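Local coordinates for protein glutathione reductase (Bartonella henselae, PDB 3O0H) that probably catalyses the NADPH-dependent reduction of glutathione disulfide to glutathione, by way of its bound FAD and a redox-active disulfide, at residues Phe85-Gly90 and Ser405-Phe410; Pro98-Glu103 and His211-Lys216; Asn182-Leu187 and Arg279-Thr284; Glu389-Val394 and Leu447-Phe452. All coordinates share one frame; numbering follows the deposited sequence.

In the fold
Followed from the N terminus, the chain opens the longest of the four loops at 85-90, on helix 69-88, and closes it only at 405-410, where contact 1 joins that helix to the dimerisation domain. Contacts 2 and 3 both fall within this span and cross each other. Contact 2 ties the start of helix 102-126 to the end of helix 201-212, and contact 3 sets the loop 182-187, which lies between those two, on edge strand 279-282 of a parallel sheet. Trp102 and Leu187 join the two contacts. Contact 4 opens at 389-394, before contact 1 closes, and ends at 447-452, so these two cross as well. Their strands 387-395 and 409-416 are neighbours in the antiparallel sheet.

Contact 1 of 4, residues Phe85-Gly90 and Ser405-Phe410; sequences FSKSIG and SPEKMF
Lys87 NZ sits before the carboxylate of Glu407 and forks to both of its oxygens, 3.1 Å from OE1 and 3.2 Å from OE2. Each is weak as a hydrogen bond, but together they make a salt bridge. It ties the end of helix 69-88 to the loop between helix 398-403 and strand 409-416 of the dimerisation domain. The lysine leaves its helix nearly straight and bends only at its last torsion (chi4 148°), which turns the ammonium group to the glutamate; the two side chains cross at about a right angle. Lys87 CE also lies against the carboxylate, 3.2 Å from Glu407 OE2, and passes Ser405 OG at 3.8 Å. The same hydroxyl accepts from Glu407 N at 3.1 Å with an N-H...O angle of 165°, forming an ST turn that ties the backbone of Glu407 just where its side chain sets out. Residues Arg399, Asn400 and Ser403 of helix 398-403 pack against Lys87, as does Tyr81 of the second subunit. With the lysine side chain largely buried beside the dimer interface, the carboxylate would be expected to offset its charge, a long, weak ion pair to Glu84 contributing little.

Contact 2 of 4, residues Pro98-Glu103 and His211-Lys216; sequences PIFNWE and HGLGVK
Leu213 packs against Phe100 and Trp102 from the C-terminal end of helix 201-212, where Gly214, at positive phi, completes a Schellman motif. A GxGxxG pattern of Rossmann type leads into this helix, consistent with a dinucleotide-binding domain. The polar bonds lie around the apolar contact: Asn101 OD1 caps Lys104 N at the start of helix 102-126, Gly214 N bonds to His211 O at 2.9 Å, and the indole NE1 of Trp102 is held by Leu187 O. Among the aromatic groups, Trp102 CE3 and Phe100 CE2 each lie in the plane of the other's ring, at its edge. Trp93 of the second subunit also meets the Phe100 ring, so the Phe100 side of the cluster is part of the dimer interface. The main interaction is a CH-pi contact: Leu213 CD2 stands 3.6 Å from the centroid of the Phe100 ring and only 8° off its normal, almost over the centre of one face. With CG of Phe100 opposite its backbone N (chi1 172°), the ring is carried across to the leucine. Apolar contact with the indole falls to the other methyl: Leu213 CD1 comes in at the edge of the six-membered ring, 3.8 Å from Trp102 CZ3.

Contact 3 of 4, residues Asn182-Leu187 and Arg279-Thr284; sequences NEIFDL and RVMLAT
Arg279 comes first, and its contact with Leu187 is a loose one: CD2 of the leucine lies near the plane of the guanidinium, at its edge, 4.3 Å from Arg279 NE. A bend at chi2 (-69°) turns the arginine chain aside, so that the guanidinium passes the leucine with only its edge near it. Val280 points away from the loop. Next is Met281, which meets Ile184. Its chain is extended through every torsion and crosses the isoleucine at about a right angle. The sulfur Met281 SD touches Ile184 CG1 at 3.8 Å and CD1 at 3.9 Å, while the terminal methyl CE reaches past them to Ile184 CB at 4.1 Å. Strand 279-282 is an edge strand of a four-stranded parallel sheet that also contains 193-197, the strand leading into a GxGxxG turn; the topology is that of a Rossmann-type domain, probably the NADPH-binding one of this family. Phe206 of helix 201-212 packs on both Met281 and Ile184, so the loop residue is wedged between strand and helix. The CG2 branch of Ile184, which also borders the methionine methyl, stands 3.9 Å above the centre of the Phe185 ring. The side chain of Met281 is about 6 Å from the bound FAD.

Contact 4 of 4, residues Glu389-Val394 and Leu447-Phe452; sequences EIYRTV and LTKDIF
One face of the Tyr391 ring is covered by the end of the Lys449 side chain, and at its edge, in the ring plane, lies Glu389 OE1. The tyrosine stands on strand 387-395 of the antiparallel sheet of the dimerisation domain, and the lysine begins the short helix 449-454. Two interactions share that face. Lys449 CE sits over the centre, 3.5 Å from the ring centroid and 8° off the normal, as a CH-pi contact; NZ, further out at 3.8 Å and 26°, makes a cation-pi contact and comes closest to CE1. The side chains approach from opposite directions, and turns at chi2 (51°) and chi4 fold the lysine so that its last two atoms lie along the ring. The ammonium also has a hydrogen bond to Met469 O and a salt bridge to Asp453. Around the phenol, Arg420 is shared: it bonds to Tyr391 OH and forms salt bridges with Glu389 and Asp450, so strand and helix share a second charged link. One water joins the two principal residues, accepting from Lys449 NZ at 2.8 Å and donating weakly to Tyr391 OH at 3.4 Å.

Contact 1 of 4, residues Phe85-Gly90 and Ser405-Phe410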
loop_
_atom_site.group_PDB
_atom_site.type_symbol
_atom_site.label_atom_id
_atom_site.label_comp_id
_atom_site.label_asym_id
_atom_site.label_seq_id
_atom_site.Cartn_x
_atom_site.Cartn_y
_atom_site.Cartn_z
ATOM N N PHE B 85 -7.411 -16.122 7.186
ATOM C CA PHE B 85 -7.400 -17.572 7.004
ATOM C C PHE B 85 -8.508 -18.078 6.114
ATOM O O PHE B 85 -8.286 -18.998 5.318
ATOM C CB PHE B 85 -7.522 -18.330 8.321
ATOM C CG PHE B 85 -6.445 -17.998 9.320
ATOM C CD1 PHE B 85 -5.243 -17.409 8.932
ATOM C CD2 PHE B 85 -6.635 -18.298 10.641
ATOM C CE1 PHE B 85 -4.253 -17.117 9.875
ATOM C CE2 PHE B 85 -5.669 -17.999 11.591
ATOM C CZ PHE B 85 -4.469 -17.416 11.201
ATOM N N SER B 86 -9.687 -17.482 6.219
ATOM C CA SER B 86 -10.803 -17.963 5.421
ATOM C C SER B 86 -10.565 -17.665 3.925
ATOM O O SER B 86 -10.983 -18.429 3.081
ATOM C CB SER B 86 -12.136 -17.413 5.946
ATOM O OG SER B 86 -12.362 -16.102 5.516
ATOM N N LYS B 87 -9.814 -16.612 3.608
ATOM C CA LYS B 87 -9.414 -16.378 2.227
ATOM C C LYS B 87 -8.405 -17.393 1.670
ATOM O O LYS B 87 -8.267 -17.511 0.452
ATOM C CB LYS B 87 -8.866 -14.968 2.036
ATOM C CG LYS B 87 -9.962 -13.895 2.260
ATOM C CD LYS B 87 -9.429 -12.517 2.019
ATOM C CE LYS B 87 -10.234 -11.482 2.773
ATOM N NZ LYS B 87 -9.353 -10.375 3.174
ATOM N N SER B 88 -7.702 -18.103 2.536
ATOM C CA SER B 88 -6.680 -19.028 2.079
ATOM C C SER B 88 -7.272 -20.280 1.461
ATOM O O SER B 88 -6.604 -20.939 0.680
ATOM C CB SER B 88 -5.769 -19.430 3.252
ATOM O OG SER B 88 -6.415 -20.406 4.040
ATOM N N ILE B 89 -8.522 -20.605 1.798
ATOM C CA ILE B 89 -9.198 -21.808 1.281
ATOM C C ILE B 89 -9.271 -21.842 -0.256
ATOM O O ILE B 89 -8.994 -22.864 -0.891
ATOM C CB ILE B 89 -10.618 -21.996 1.924
ATOM C CG1 ILE B 89 -10.458 -22.065 3.465
ATOM C CG2 ILE B 89 -11.298 -23.273 1.394
ATOM C CD1 ILE B 89 -11.712 -22.275 4.219
ATOM N N GLY B 90 -9.651 -20.722 -0.849
ATOM C CA GLY B 90 -9.745 -20.670 -2.300
ATOM C C GLY B 90 -8.414 -20.908 -2.999
ATOM O O GLY B 90 -8.381 -21.296 -4.135
ATOM N N SER B 405 -14.405 -14.042 -1.353
ATOM C CA SER B 405 -14.631 -13.052 -0.317
ATOM C C SER B 405 -15.529 -11.938 -0.877
ATOM O O SER B 405 -15.383 -11.551 -2.036
ATOM C CB SER B 405 -13.291 -12.461 0.136
ATOM O OG SER B 405 -13.459 -11.219 0.809
ATOM N N PRO B 406 -16.423 -11.392 -0.043
ATOM C CA PRO B 406 -17.250 -10.246 -0.458
ATOM C C PRO B 406 -16.524 -8.884 -0.450
ATOM O O PRO B 406 -17.110 -7.875 -0.811
ATOM C CB PRO B 406 -18.382 -10.245 0.580
ATOM C CG PRO B 406 -17.786 -10.865 1.801
ATOM C CD PRO B 406 -16.743 -11.845 1.326
ATOM N N GLU B 407 -15.257 -8.860 -0.064
ATOM C CA GLU B 407 -14.559 -7.605 0.110
ATOM C C GLU B 407 -14.247 -6.980 -1.241
ATOM O O GLU B 407 -13.719 -7.650 -2.156
ATOM C CB GLU B 407 -13.291 -7.812 0.929
ATOM C CG GLU B 407 -13.529 -8.332 2.357
ATOM C CD GLU B 407 -12.220 -8.568 3.111
ATOM O OE1 GLU B 407 -11.185 -7.971 2.713
ATOM O OE2 GLU B 407 -12.224 -9.326 4.093
ATOM N N LYS B 408 -14.630 -5.711 -1.353
ATOM C CA LYS B 408 -14.358 -4.853 -2.509
ATOM C C LYS B 408 -13.253 -3.864 -2.183
ATOM O O LYS B 408 -12.816 -3.751 -1.017
ATOM C CB LYS B 408 -15.600 -4.029 -2.878
ATOM C CG LYS B 408 -16.896 -4.818 -3.056
ATOM C CD LYS B 408 -16.896 -5.621 -4.354
ATOM C CE LYS B 408 -18.308 -6.127 -4.679
ATOM N NZ LYS B 408 -18.235 -7.284 -5.600
ATOM N N MET B 409 -12.803 -3.155 -3.217
ATOM C CA MET B 409 -11.945 -1.995 -3.063
ATOM C C MET B 409 -12.729 -0.859 -3.685
ATOM O O MET B 409 -13.302 -1.011 -4.783
ATOM C CB MET B 409 -10.622 -2.146 -3.818
ATOM C CG MET B 409 -9.749 -0.829 -3.849
ATOM S SD MET B 409 -8.924 -0.406 -2.299
ATOM C CE MET B 409 -8.730 -2.065 -1.722
ATOM N N PHE B 410 -12.763 0.251 -2.976
ATOM C CA PHE B 410 -13.415 1.470 -3.447
ATOM C C PHE B 410 -12.379 2.583 -3.582
ATOM O O PHE B 410 -11.602 2.809 -2.661
ATOM C CB PHE B 410 -14.471 1.860 -2.443
ATOM C CG PHE B 410 -14.959 3.237 -2.630
ATOM C CD1 PHE B 410 -15.924 3.504 -3.594
ATOM C CD2 PHE B 410 -14.425 4.287 -1.875
ATOM C CE1 PHE B 410 -16.380 4.767 -3.808
ATOM C CE2 PHE B 410 -14.896 5.597 -2.066
ATOM C CZ PHE B 410 -15.856 5.830 -3.045
#

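Contact 2 of 4, residues Pro98-Glu103 and His211-Lys216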
loop_
_atom_site.group_PDB
_atom_site.type_symbol
_atom_site.label_atom_id
_atom_site.label_comp_id
_atom_site.label_asym_id
_atom_site.label_seq_id
_atom_site.Cartn_x
_atom_site.Cartn_y
_atom_site.Cartn_z
ATOM N N PRO B 98 -9.920 -21.793 13.881
ATOM C CA PRO B 98 -8.974 -20.920 14.593
ATOM C C PRO B 98 -9.428 -20.581 16.007
ATOM O O PRO B 98 -10.622 -20.319 16.227
ATOM C CB PRO B 98 -8.956 -19.644 13.750
ATOM C CG PRO B 98 -9.550 -19.985 12.468
ATOM C CD PRO B 98 -10.391 -21.189 12.623
ATOM N N ILE B 99 -8.484 -20.577 16.939
ATOM C CA ILE B 99 -8.763 -20.283 18.344
ATOM C C ILE B 99 -7.865 -19.114 18.745
ATOM O O ILE B 99 -6.631 -19.161 18.537
ATOM C CB ILE B 99 -8.465 -21.490 19.264
ATOM C CG1 ILE B 99 -9.452 -22.630 18.997
ATOM C CG2 ILE B 99 -8.532 -21.085 20.774
ATOM C CD1 ILE B 99 -8.994 -23.970 19.636
ATOM N N PHE B 100 -8.476 -18.096 19.352
ATOM C CA PHE B 100 -7.771 -16.886 19.790
ATOM C C PHE B 100 -7.714 -16.847 21.313
ATOM O O PHE B 100 -8.647 -17.272 21.995
ATOM C CB PHE B 100 -8.536 -15.666 19.261
ATOM C CG PHE B 100 -8.034 -14.350 19.801
ATOM C CD1 PHE B 100 -6.839 -13.827 19.388
ATOM C CD2 PHE B 100 -8.759 -13.679 20.753
ATOM C CE1 PHE B 100 -6.365 -12.608 19.933
ATOM C CE2 PHE B 100 -8.327 -12.491 21.258
ATOM C CZ PHE B 100 -7.136 -11.953 20.876
ATOM N N ASN B 101 -6.613 -16.307 21.822
ATOM C CA ASN B 101 -6.334 -16.210 23.254
ATOM C C ASN B 101 -6.017 -14.750 23.560
ATOM O O ASN B 101 -4.938 -14.241 23.229
ATOM C CB ASN B 101 -5.148 -17.133 23.581
ATOM C CG ASN B 101 -4.783 -17.174 25.062
ATOM O OD1 ASN B 101 -4.670 -16.160 25.715
ATOM N ND2 ASN B 101 -4.508 -18.366 25.565
ATOM N N TRP B 102 -7.004 -14.071 24.145
ATOM C CA TRP B 102 -6.922 -12.655 24.471
ATOM C C TRP B 102 -5.770 -12.332 25.424
ATOM O O TRP B 102 -5.074 -11.343 25.223
ATOM C CB TRP B 102 -8.267 -12.225 25.090
ATOM C CG TRP B 102 -8.347 -10.851 25.637
ATOM C CD1 TRP B 102 -8.226 -10.482 26.950
ATOM C CD2 TRP B 102 -8.631 -9.661 24.902
ATOM N NE1 TRP B 102 -8.394 -9.128 27.065
ATOM C CE2 TRP B 102 -8.646 -8.598 25.820
ATOM C CE3 TRP B 102 -8.845 -9.388 23.542
ATOM C CZ2 TRP B 102 -8.884 -7.288 25.428
ATOM C CZ3 TRP B 102 -9.079 -8.068 23.149
ATOM C CH2 TRP B 102 -9.092 -7.045 24.095
ATOM N N GLU B 103 -5.606 -13.140 26.469
ATOM C CA GLU B 103 -4.532 -12.911 27.457
ATOM C C GLU B 103 -3.132 -12.830 26.799
ATOM O O GLU B 103 -2.304 -11.995 27.170
ATOM C CB GLU B 103 -4.560 -13.988 28.577
ATOM N N HIS B 211 -15.669 -7.606 16.952
ATOM C CA HIS B 211 -16.378 -8.531 16.054
ATOM C C HIS B 211 -15.404 -9.531 15.425
ATOM O O HIS B 211 -15.657 -10.758 15.411
ATOM C CB HIS B 211 -17.133 -7.751 14.967
ATOM C CG HIS B 211 -17.828 -8.644 13.997
ATOM N ND1 HIS B 211 -19.067 -9.187 14.263
ATOM C CD2 HIS B 211 -17.410 -9.189 12.825
ATOM C CE1 HIS B 211 -19.394 -10.013 13.283
ATOM N NE2 HIS B 211 -18.405 -10.039 12.404
ATOM N N GLY B 212 -14.249 -9.046 14.944
ATOM C CA GLY B 212 -13.261 -9.960 14.356
ATOM C C GLY B 212 -12.732 -11.029 15.331
ATOM O O GLY B 212 -12.369 -12.124 14.920
ATOM N N LEU B 213 -12.693 -10.703 16.611
ATOM C CA LEU B 213 -12.261 -11.628 17.644
ATOM C C LEU B 213 -13.398 -12.545 18.164
ATOM O O LEU B 213 -13.175 -13.370 19.065
ATOM C CB LEU B 213 -11.607 -10.885 18.786
ATOM C CG LEU B 213 -10.362 -10.040 18.431
ATOM C CD1 LEU B 213 -9.989 -9.152 19.584
ATOM C CD2 LEU B 213 -9.218 -10.945 17.977
ATOM N N GLY B 214 -14.575 -12.440 17.560
ATOM C CA GLY B 214 -15.697 -13.354 17.817
ATOM C C GLY B 214 -16.729 -12.809 18.817
ATOM O O GLY B 214 -17.572 -13.562 19.305
ATOM N N VAL B 215 -16.638 -11.531 19.144
ATOM C CA VAL B 215 -17.522 -10.905 20.119
ATOM C C VAL B 215 -18.797 -10.432 19.439
ATOM O O VAL B 215 -18.750 -9.810 18.382
ATOM C CB VAL B 215 -16.822 -9.698 20.779
ATOM C CG1 VAL B 215 -17.675 -9.069 21.826
ATOM C CG2 VAL B 215 -15.442 -10.103 21.325
ATOM N N LYS B 216 -19.955 -10.745 20.021
ATOM C CA LYS B 216 -21.195 -10.182 19.516
ATOM C C LYS B 216 -21.244 -8.693 19.796
ATOM O O LYS B 216 -21.294 -8.264 20.960
ATOM C CB LYS B 216 -22.420 -10.906 20.097
ATOM C CG LYS B 216 -23.789 -10.336 19.622
ATOM C CD LYS B 216 -24.114 -10.615 18.147
ATOM C CE LYS B 216 -25.188 -9.599 17.585
ATOM N NZ LYS B 216 -24.620 -8.259 17.080
#

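Contact 3 of 4, residues Asn182-Leu187 and Arg279-Thr284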
loop_
_atom_site.group_PDB
_atom_site.type_symbol
_atom_site.label_atom_id
_atom_site.label_comp_id
_atom_site.label_asym_id
_atom_site.label_seq_id
_atom_site.Cartn_x
_atom_site.Cartn_y
_atom_site.Cartn_z
ATOM N N ASN B 182 -9.200 4.165 27.536
ATOM C CA ASN B 182 -8.193 4.003 28.582
ATOM C C ASN B 182 -8.174 2.597 29.225
ATOM O O ASN B 182 -7.139 2.191 29.795
ATOM C CB ASN B 182 -8.358 5.059 29.675
ATOM C CG ASN B 182 -7.789 6.435 29.270
ATOM O OD1 ASN B 182 -7.225 6.606 28.173
ATOM N ND2 ASN B 182 -7.919 7.410 30.170
ATOM N N GLU B 183 -9.294 1.878 29.159
ATOM C CA GLU B 183 -9.442 0.586 29.859
ATOM C C GLU B 183 -9.594 -0.594 28.899
ATOM O O GLU B 183 -9.292 -1.716 29.271
ATOM C CB GLU B 183 -10.653 0.615 30.797
ATOM C CG GLU B 183 -10.482 1.536 32.003
ATOM C CD GLU B 183 -10.776 3.004 31.654
ATOM O OE1 GLU B 183 -11.651 3.293 30.810
ATOM O OE2 GLU B 183 -10.098 3.863 32.211
ATOM N N ILE B 184 -9.976 -0.305 27.660
ATOM C CA ILE B 184 -10.434 -1.285 26.688
ATOM C C ILE B 184 -9.374 -2.328 26.304
ATOM O O ILE B 184 -9.717 -3.475 25.974
ATOM C CB ILE B 184 -10.994 -0.579 25.404
ATOM C CG1 ILE B 184 -11.868 -1.516 24.618
ATOM C CG2 ILE B 184 -9.831 -0.078 24.484
ATOM C CD1 ILE B 184 -13.138 -1.968 25.335
ATOM N N PHE B 185 -8.109 -1.936 26.352
ATOM C CA PHE B 185 -7.007 -2.806 25.953
ATOM C C PHE B 185 -6.695 -3.867 26.991
ATOM O O PHE B 185 -5.984 -4.846 26.677
ATOM C CB PHE B 185 -5.737 -1.978 25.706
ATOM C CG PHE B 185 -5.866 -1.014 24.560
ATOM C CD1 PHE B 185 -5.987 -1.473 23.258
ATOM C CD2 PHE B 185 -5.877 0.361 24.778
ATOM C CE1 PHE B 185 -6.121 -0.581 22.193
ATOM C CE2 PHE B 185 -6.031 1.267 23.700
ATOM C CZ PHE B 185 -6.116 0.802 22.438
ATOM N N ASP B 186 -7.152 -3.638 28.225
ATOM C CA ASP B 186 -6.663 -4.399 29.359
ATOM C C ASP B 186 -7.699 -5.275 30.048
ATOM O O ASP B 186 -7.463 -5.732 31.148
ATOM C CB ASP B 186 -6.010 -3.453 30.347
ATOM C CG ASP B 186 -4.783 -2.772 29.757
ATOM O OD1 ASP B 186 -4.056 -3.433 28.986
ATOM O OD2 ASP B 186 -4.549 -1.584 30.084
ATOM N N LEU B 187 -8.807 -5.530 29.364
ATOM C CA LEU B 187 -9.835 -6.458 29.855
ATOM C C LEU B 187 -9.190 -7.721 30.343
ATOM O O LEU B 187 -8.300 -8.230 29.687
ATOM C CB LEU B 187 -10.839 -6.792 28.746
ATOM C CG LEU B 187 -11.609 -5.593 28.223
ATOM C CD1 LEU B 187 -12.496 -6.000 27.076
ATOM C CD2 LEU B 187 -12.389 -4.965 29.357
ATOM N N ARG B 279 -19.835 -6.043 28.362
ATOM C CA ARG B 279 -19.106 -4.793 28.601
ATOM C C ARG B 279 -19.718 -3.707 27.731
ATOM O O ARG B 279 -20.332 -3.999 26.712
ATOM C CB ARG B 279 -17.641 -4.945 28.240
ATOM C CG ARG B 279 -16.870 -5.960 29.065
ATOM C CD ARG B 279 -16.692 -5.506 30.521
ATOM N NE ARG B 279 -15.928 -6.455 31.336
ATOM C CZ ARG B 279 -16.434 -7.236 32.302
ATOM N NH1 ARG B 279 -17.736 -7.248 32.583
ATOM N NH2 ARG B 279 -15.637 -8.047 32.985
ATOM N N VAL B 280 -19.553 -2.469 28.174
ATOM C CA VAL B 280 -20.036 -1.311 27.481
ATOM C C VAL B 280 -18.861 -0.324 27.369
ATOM O O VAL B 280 -18.260 0.033 28.379
ATOM C CB VAL B 280 -21.169 -0.655 28.238
ATOM C CG1 VAL B 280 -21.642 0.591 27.476
ATOM C CG2 VAL B 280 -22.316 -1.650 28.467
ATOM N N MET B 281 -18.509 0.080 26.140
ATOM C CA MET B 281 -17.426 1.051 25.961
ATOM C C MET B 281 -17.960 2.359 25.443
ATOM O O MET B 281 -18.715 2.387 24.484
ATOM C CB MET B 281 -16.390 0.511 24.964
ATOM C CG MET B 281 -15.175 1.407 24.744
ATOM S SD MET B 281 -14.330 1.026 23.190
ATOM C CE MET B 281 -13.028 2.296 23.258
ATOM N N LEU B 282 -17.551 3.458 26.067
ATOM C CA LEU B 282 -17.911 4.772 25.576
ATOM C C LEU B 282 -16.795 5.302 24.656
ATOM O O LEU B 282 -15.626 5.369 25.057
ATOM C CB LEU B 282 -18.140 5.730 26.722
ATOM C CG LEU B 282 -19.240 5.324 27.720
ATOM C CD1 LEU B 282 -19.177 6.250 28.883
ATOM C CD2 LEU B 282 -20.662 5.292 27.105
ATOM N N ALA B 283 -17.172 5.730 23.454
ATOM C CA ALA B 283 -16.240 6.330 22.518
ATOM C C ALA B 283 -16.869 7.587 21.962
ATOM O O ALA B 283 -17.130 7.668 20.768
ATOM C CB ALA B 283 -15.923 5.336 21.381
ATOM N N THR B 284 -17.111 8.556 22.824
ATOM C CA THR B 284 -18.015 9.669 22.516
ATOM C C THR B 284 -17.310 11.018 22.347
ATOM O O THR B 284 -17.979 12.066 22.212
ATOM C CB THR B 284 -19.072 9.796 23.604
ATOM O OG1 THR B 284 -18.421 9.930 24.874
ATOM C CG2 THR B 284 -19.955 8.519 23.601
#

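Contact 4 of 4, residues Glu389-Val394 and Leu447-Phe452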
loop_
_atom_site.group_PDB
_atom_site.type_symbol
_atom_site.label_atom_id
_atom_site.label_comp_id
_atom_site.label_asym_id
_atom_site.label_seq_id
_atom_site.Cartn_x
_atom_site.Cartn_y
_atom_site.Cartn_z
ATOM N N GLU B 389 -15.560 16.914 -11.317
ATOM C CA GLU B 389 -15.540 15.658 -12.029
ATOM C C GLU B 389 -15.249 14.578 -10.971
ATOM O O GLU B 389 -14.366 14.737 -10.133
ATOM C CB GLU B 389 -14.436 15.677 -13.080
ATOM C CG GLU B 389 -14.674 16.638 -14.268
ATOM C CD GLU B 389 -13.455 16.754 -15.174
ATOM O OE1 GLU B 389 -12.367 16.258 -14.809
ATOM O OE2 GLU B 389 -13.570 17.359 -16.217
ATOM N N ILE B 390 -16.025 13.501 -11.015
ATOM C CA ILE B 390 -15.891 12.386 -10.071
ATOM C C ILE B 390 -15.433 11.129 -10.818
ATOM O O ILE B 390 -16.074 10.693 -11.792
ATOM C CB ILE B 390 -17.219 12.087 -9.396
ATOM C CG1 ILE B 390 -17.741 13.303 -8.624
ATOM C CG2 ILE B 390 -17.072 10.852 -8.482
ATOM C CD1 ILE B 390 -16.857 13.705 -7.464
ATOM N N TYR B 391 -14.351 10.533 -10.345
ATOM C CA TYR B 391 -13.835 9.311 -10.903
ATOM C C TYR B 391 -13.927 8.287 -9.784
ATOM O O TYR B 391 -13.214 8.397 -8.785
ATOM C CB TYR B 391 -12.389 9.461 -11.385
ATOM C CG TYR B 391 -12.253 10.519 -12.484
ATOM C CD1 TYR B 391 -12.123 10.158 -13.821
ATOM C CD2 TYR B 391 -12.209 11.882 -12.158
ATOM C CE1 TYR B 391 -11.987 11.135 -14.834
ATOM C CE2 TYR B 391 -12.072 12.879 -13.166
ATOM C CZ TYR B 391 -11.962 12.496 -14.490
ATOM O OH TYR B 391 -11.826 13.446 -15.460
ATOM N N ARG B 392 -14.859 7.356 -9.955
ATOM C CA ARG B 392 -15.282 6.418 -8.914
ATOM C C ARG B 392 -15.212 4.990 -9.411
ATOM O O ARG B 392 -15.708 4.668 -10.506
ATOM C CB ARG B 392 -16.718 6.744 -8.537
ATOM C CG ARG B 392 -17.281 5.998 -7.327
ATOM C CD ARG B 392 -18.721 6.440 -7.055
ATOM N NE ARG B 392 -19.283 5.843 -5.839
ATOM C CZ ARG B 392 -19.754 4.597 -5.750
ATOM N NH1 ARG B 392 -19.735 3.785 -6.801
ATOM N NH2 ARG B 392 -20.258 4.151 -4.602
ATOM N N THR B 393 -14.627 4.112 -8.596
ATOM C CA THR B 393 -14.611 2.695 -8.934
ATOM C C THR B 393 -14.746 1.839 -7.701
ATOM O O THR B 393 -14.121 2.120 -6.698
ATOM C CB THR B 393 -13.335 2.270 -9.745
ATOM O OG1 THR B 393 -13.491 0.902 -10.156
ATOM C CG2 THR B 393 -12.046 2.428 -8.935
ATOM N N VAL B 394 -15.567 0.790 -7.800
ATOM C CA VAL B 394 -15.680 -0.223 -6.759
ATOM C C VAL B 394 -15.371 -1.520 -7.507
ATOM O O VAL B 394 -16.002 -1.808 -8.512
ATOM C CB VAL B 394 -17.098 -0.326 -6.155
ATOM C CG1 VAL B 394 -17.169 -1.539 -5.166
ATOM C CG2 VAL B 394 -17.524 0.961 -5.470
ATOM N N LEU B 447 -1.180 18.018 -8.086
ATOM C CA LEU B 447 -1.073 17.392 -9.391
ATOM C C LEU B 447 -2.452 17.286 -10.019
ATOM O O LEU B 447 -3.464 17.045 -9.332
ATOM C CB LEU B 447 -0.441 16.016 -9.271
ATOM C CG LEU B 447 1.043 15.994 -8.884
ATOM C CD1 LEU B 447 1.560 14.532 -8.944
ATOM C CD2 LEU B 447 1.923 16.878 -9.804
ATOM N N THR B 448 -2.471 17.400 -11.335
ATOM C CA THR B 448 -3.714 17.386 -12.072
ATOM C C THR B 448 -4.054 15.941 -12.427
ATOM O O THR B 448 -3.193 15.037 -12.401
ATOM C CB THR B 448 -3.641 18.233 -13.340
ATOM O OG1 THR B 448 -2.561 17.771 -14.167
ATOM C CG2 THR B 448 -3.412 19.722 -13.005
ATOM N N LYS B 449 -5.327 15.734 -12.727
ATOM C CA LYS B 449 -5.827 14.434 -13.073
ATOM C C LYS B 449 -5.088 13.870 -14.301
ATOM O O LYS B 449 -4.868 12.652 -14.402
ATOM C CB LYS B 449 -7.325 14.543 -13.342
ATOM C CG LYS B 449 -7.995 13.223 -13.750
ATOM C CD LYS B 449 -7.687 12.056 -12.775
ATOM C CE LYS B 449 -8.650 10.845 -13.069
ATOM N NZ LYS B 449 -8.655 10.433 -14.499
ATOM N N ASP B 450 -4.672 14.763 -15.210
ATOM C CA ASP B 450 -3.884 14.390 -16.373
ATOM C C ASP B 450 -2.571 13.692 -16.036
ATOM O O ASP B 450 -2.129 12.830 -16.774
ATOM C CB ASP B 450 -3.631 15.626 -17.248
ATOM C CG ASP B 450 -4.913 16.207 -17.740
ATOM O OD1 ASP B 450 -5.475 15.584 -18.658
ATOM O OD2 ASP B 450 -5.397 17.219 -17.150
ATOM N N ILE B 451 -1.949 14.054 -14.934
ATOM C CA ILE B 451 -0.681 13.448 -14.540
ATOM C C ILE B 451 -0.931 12.044 -13.990
ATOM O O ILE B 451 -0.128 11.129 -14.235
ATOM C CB ILE B 451 0.044 14.256 -13.453
ATOM C CG1 ILE B 451 0.446 15.664 -13.958
ATOM C CG2 ILE B 451 1.271 13.455 -12.887
ATOM C CD1 ILE B 451 1.213 15.731 -15.235
ATOM N N PHE B 452 -2.023 11.869 -13.242
ATOM C CA PHE B 452 -2.441 10.532 -12.822
ATOM C C PHE B 452 -2.589 9.634 -14.047
ATOM O O PHE B 452 -2.085 8.497 -14.072
ATOM C CB PHE B 452 -3.782 10.567 -12.054
ATOM C CG PHE B 452 -3.669 10.985 -10.598
ATOM C CD1 PHE B 452 -3.339 12.283 -10.234
ATOM C CD2 PHE B 452 -3.959 10.086 -9.584
ATOM C CE1 PHE B 452 -3.260 12.684 -8.892
ATOM C CE2 PHE B 452 -3.862 10.477 -8.215
ATOM C CZ PHE B 452 -3.514 11.776 -7.876
HETATM O O HOH W 1 -9.061 11.972 -16.798
#